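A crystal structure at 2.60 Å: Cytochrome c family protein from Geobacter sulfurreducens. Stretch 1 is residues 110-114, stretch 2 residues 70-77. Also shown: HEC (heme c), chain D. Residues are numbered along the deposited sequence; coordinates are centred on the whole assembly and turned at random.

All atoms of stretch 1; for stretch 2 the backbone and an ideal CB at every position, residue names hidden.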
# COMPACT_ATOMS: atom_id res chain seq x y z
N GLY A 110 6.55 10.15 -8.59
CA GLY A 110 5.52 9.14 -8.77
C GLY A 110 5.79 7.77 -8.18
O GLY A 110 4.99 6.86 -8.35
N LYS A 111 6.92 7.60 -7.49
CA LYS A 111 7.25 6.31 -6.89
C LYS A 111 6.20 5.88 -5.87
O LYS A 111 5.49 6.72 -5.34
CB LYS A 111 8.62 6.38 -6.22
CG LYS A 111 9.78 6.70 -7.16
CD LYS A 111 11.09 6.79 -6.38
CE LYS A 111 12.28 7.03 -7.29
NZ LYS A 111 13.54 7.13 -6.50
N CYS A 112 6.10 4.58 -5.60
CA CYS A 112 5.12 4.08 -4.64
C CYS A 112 5.72 3.03 -3.73
O CYS A 112 5.47 3.02 -2.53
CB CYS A 112 3.92 3.43 -5.33
SG CYS A 112 3.13 4.40 -6.65
N ARG A 113 6.49 2.12 -4.31
CA ARG A 113 7.09 1.06 -3.53
C ARG A 113 8.14 1.56 -2.55
O ARG A 113 8.52 0.83 -1.63
CB ARG A 113 7.69 -0.01 -4.46
CG ARG A 113 6.64 -0.74 -5.27
CD ARG A 113 7.24 -1.83 -6.13
NE ARG A 113 7.95 -2.82 -5.33
CZ ARG A 113 9.24 -3.09 -5.46
NH1 ARG A 113 9.97 -2.44 -6.37
NH2 ARG A 113 9.81 -4.01 -4.69
N THR A 114 8.58 2.81 -2.73
CA THR A 114 9.58 3.41 -1.84
C THR A 114 9.10 3.29 -0.41
O THR A 114 9.89 3.10 0.52
CB THR A 114 9.77 4.93 -2.09
OG1 THR A 114 9.83 5.21 -3.49
CG2 THR A 114 11.07 5.38 -1.46
N UNK A 70 3.18 -6.95 -9.64
CA UNK A 70 2.66 -6.16 -8.54
C UNK A 70 3.79 -5.32 -7.97
O UNK A 70 3.59 -4.50 -7.08
CB UNK A 70 2.04 -7.05 -7.46
N UNK A 71 4.99 -5.52 -8.51
CA UNK A 71 6.17 -4.80 -8.06
C UNK A 71 6.65 -3.76 -9.07
O UNK A 71 7.85 -3.61 -9.30
CB UNK A 71 7.30 -5.79 -7.77
N UNK A 72 5.71 -3.05 -9.68
CA UNK A 72 6.04 -2.02 -10.66
C UNK A 72 5.29 -0.74 -10.36
O UNK A 72 4.07 -0.68 -10.50
CB UNK A 72 5.72 -2.50 -12.08
N UNK A 73 6.02 0.29 -9.95
CA UNK A 73 5.41 1.56 -9.64
C UNK A 73 4.51 2.03 -10.78
O UNK A 73 3.54 2.75 -10.56
CB UNK A 73 6.49 2.60 -9.34
N UNK A 74 4.83 1.62 -12.01
CA UNK A 74 4.03 2.01 -13.17
C UNK A 74 2.87 1.07 -13.43
O UNK A 74 2.05 1.32 -14.30
CB UNK A 74 4.92 2.08 -14.42
N UNK A 75 2.79 -0.01 -12.66
CA UNK A 75 1.72 -0.97 -12.83
C UNK A 75 0.69 -0.97 -11.70
O UNK A 75 -0.22 -1.79 -11.70
CB UNK A 75 2.32 -2.37 -12.97
N UNK A 76 0.83 -0.07 -10.74
CA UNK A 76 -0.12 -0.02 -9.65
C UNK A 76 -1.45 0.43 -10.20
O UNK A 76 -2.50 -0.10 -9.83
CB UNK A 76 0.36 0.91 -8.53
N UNK A 77 -1.41 1.40 -11.10
CA UNK A 77 -2.64 1.91 -11.70
C UNK A 77 -3.46 0.82 -12.38
O UNK A 77 -4.65 0.99 -12.58
CB UNK A 77 -2.31 3.01 -12.71
FE HEC D . -1.99 -3.33 -4.32
CHA HEC D . -3.63 -4.05 -1.40
CHB HEC D . -0.51 -0.68 -2.83
CHC HEC D . -0.06 -2.90 -7.07
CHD HEC D . -3.84 -5.68 -5.95
NA HEC D . -2.09 -2.52 -2.52
C1A HEC D . -2.69 -3.04 -1.38
C2A HEC D . -2.38 -2.24 -0.21
C3A HEC D . -1.64 -1.20 -0.66
C4A HEC D . -1.47 -1.36 -2.09
CMA HEC D . -1.00 -0.12 0.20
CAA HEC D . -2.73 -2.54 1.24
CBA HEC D . -1.81 -3.58 1.89
CGA HEC D . -0.35 -3.18 1.85
O1A HEC D . 0.00 -2.14 2.43
O2A HEC D . 0.45 -3.91 1.23
NB HEC D . -0.49 -2.14 -4.79
C1B HEC D . -0.00 -1.08 -4.07
C2B HEC D . 1.10 -0.45 -4.74
C3B HEC D . 1.26 -1.13 -5.88
C4B HEC D . 0.25 -2.15 -5.93
CMB HEC D . 1.87 0.79 -4.28
CAB HEC D . 2.31 -0.90 -6.93
CBB HEC D . 3.72 -1.34 -6.62
NC HEC D . -1.95 -4.14 -6.14
C1C HEC D . -1.10 -3.83 -7.18
C2C HEC D . -1.38 -4.64 -8.35
C3C HEC D . -2.48 -5.38 -8.05
C4C HEC D . -2.79 -5.11 -6.66
CMC HEC D . -0.56 -4.78 -9.63
CAC HEC D . -3.29 -6.21 -9.06
CBC HEC D . -2.56 -7.42 -9.62
ND HEC D . -3.50 -4.50 -3.80
C1D HEC D . -4.19 -5.38 -4.63
C2D HEC D . -5.19 -6.11 -3.87
C3D HEC D . -5.07 -5.71 -2.56
C4D HEC D . -4.05 -4.70 -2.55
CMD HEC D . -6.16 -7.15 -4.43
CAD HEC D . -5.75 -6.33 -1.33
CBD HEC D . -5.28 -7.76 -1.11
CGD HEC D . -5.92 -8.42 0.09
O1D HEC D . -5.74 -9.64 0.27
O2D HEC D . -6.61 -7.72 0.87

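Position 70 has phi/psi of -83/-4 and a CA-to-CB bond directed sideways, with no atom of stretch 1 within 5.5 Å of the ideal CB, so stretch 1 sets no preference. It is V70, whose backbone O lies 3.2 Å from heme CBB.

At position 71 the bond again runs sideways, but the ideal CB is 3.9 Å from R113 NE, so the arginine side chain passes close by. A small side chain fits beside it, and larger ones are not excluded. The residue is A71. Its CB lies over one face of the R113 guanidinium, and its backbone C is 3.6 Å from R113 CD, so the arginine packs along main chain as well as methyl.

Position 72 points away and its ideal CB finds nothing of stretch 1 within 5.5 Å, leaving many residues possible. It is D72, whose contribution here is mainly backbone: its N is 4.1 Å from R113 CD, and its O accepts a hydrogen bond from the N of position 75 at 2.6 Å.

At position 73 the CA is 5.6 Å from C112 CA, the bond points toward stretch 1, and the ideal CB is 4.3 Å from C112 N. C112 occupies the N-cap position, immediately before the helix that begins at R113, so amide hydrogens are on offer there. A short side chain ending in an acceptor is called for: Asp, Asn, perhaps Ser or Thr. The residue is D73, with chi1 of -68° (m). Its OD1 accepts a hydrogen bond from R113 N at 2.8 Å and 162°, and a weak one from C112 N at 3.2 Å and 139°. OD2 lies 4.0 Å from K111 CA, so the carboxylate spans three consecutive residues of stretch 1.

Positions 74 and 75 offer no contact: the first points away, the second is out of reach, and stretch 1 sets no preference at either. They are S74 and Q75.

Position 76 points toward stretch 1, its ideal CB 4.8 Å from C112 SG. The same ideal CB is 3.1 Å from heme CAB, a spacing that suits a thioether, so cysteine is strongly favoured. C76 (chi1 -58°, m) bonds through SG to heme CAB at 1.8 Å, as expected of a c-type cytochrome, and its SG makes an apolar contact with C112 SG at 4.2 Å.

Position 77 is out of reach and unconstrained by stretch 1; it is V77.

Stretch 2, residues 70-77: VADDSQCV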
# COMPACT_ATOMS: atom_id res chain seq x y z
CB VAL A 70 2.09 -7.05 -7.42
CG1 VAL A 70 0.84 -7.75 -7.90
CG2 VAL A 70 3.12 -8.08 -7.00
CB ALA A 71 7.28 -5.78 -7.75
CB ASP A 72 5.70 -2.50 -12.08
CG ASP A 72 6.84 -3.26 -12.74
OD1 ASP A 72 7.61 -3.92 -12.01
OD2 ASP A 72 6.95 -3.20 -13.99
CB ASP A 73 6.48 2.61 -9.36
CG ASP A 73 7.24 2.34 -8.07
OD1 ASP A 73 6.61 1.84 -7.11
OD2 ASP A 73 8.45 2.65 -8.01
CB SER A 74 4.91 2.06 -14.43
OG SER A 74 5.59 0.84 -14.65
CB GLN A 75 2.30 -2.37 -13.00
CG GLN A 75 3.06 -2.57 -14.29
CD GLN A 75 2.18 -2.42 -15.51
OE1 GLN A 75 2.28 -3.19 -16.46
NE2 GLN A 75 1.32 -1.41 -15.50
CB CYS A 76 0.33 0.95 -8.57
SG CYS A 76 1.96 0.56 -7.86
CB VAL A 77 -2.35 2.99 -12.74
CG1 VAL A 77 -1.58 2.40 -13.91
CG2 VAL A 77 -3.66 3.59 -13.23
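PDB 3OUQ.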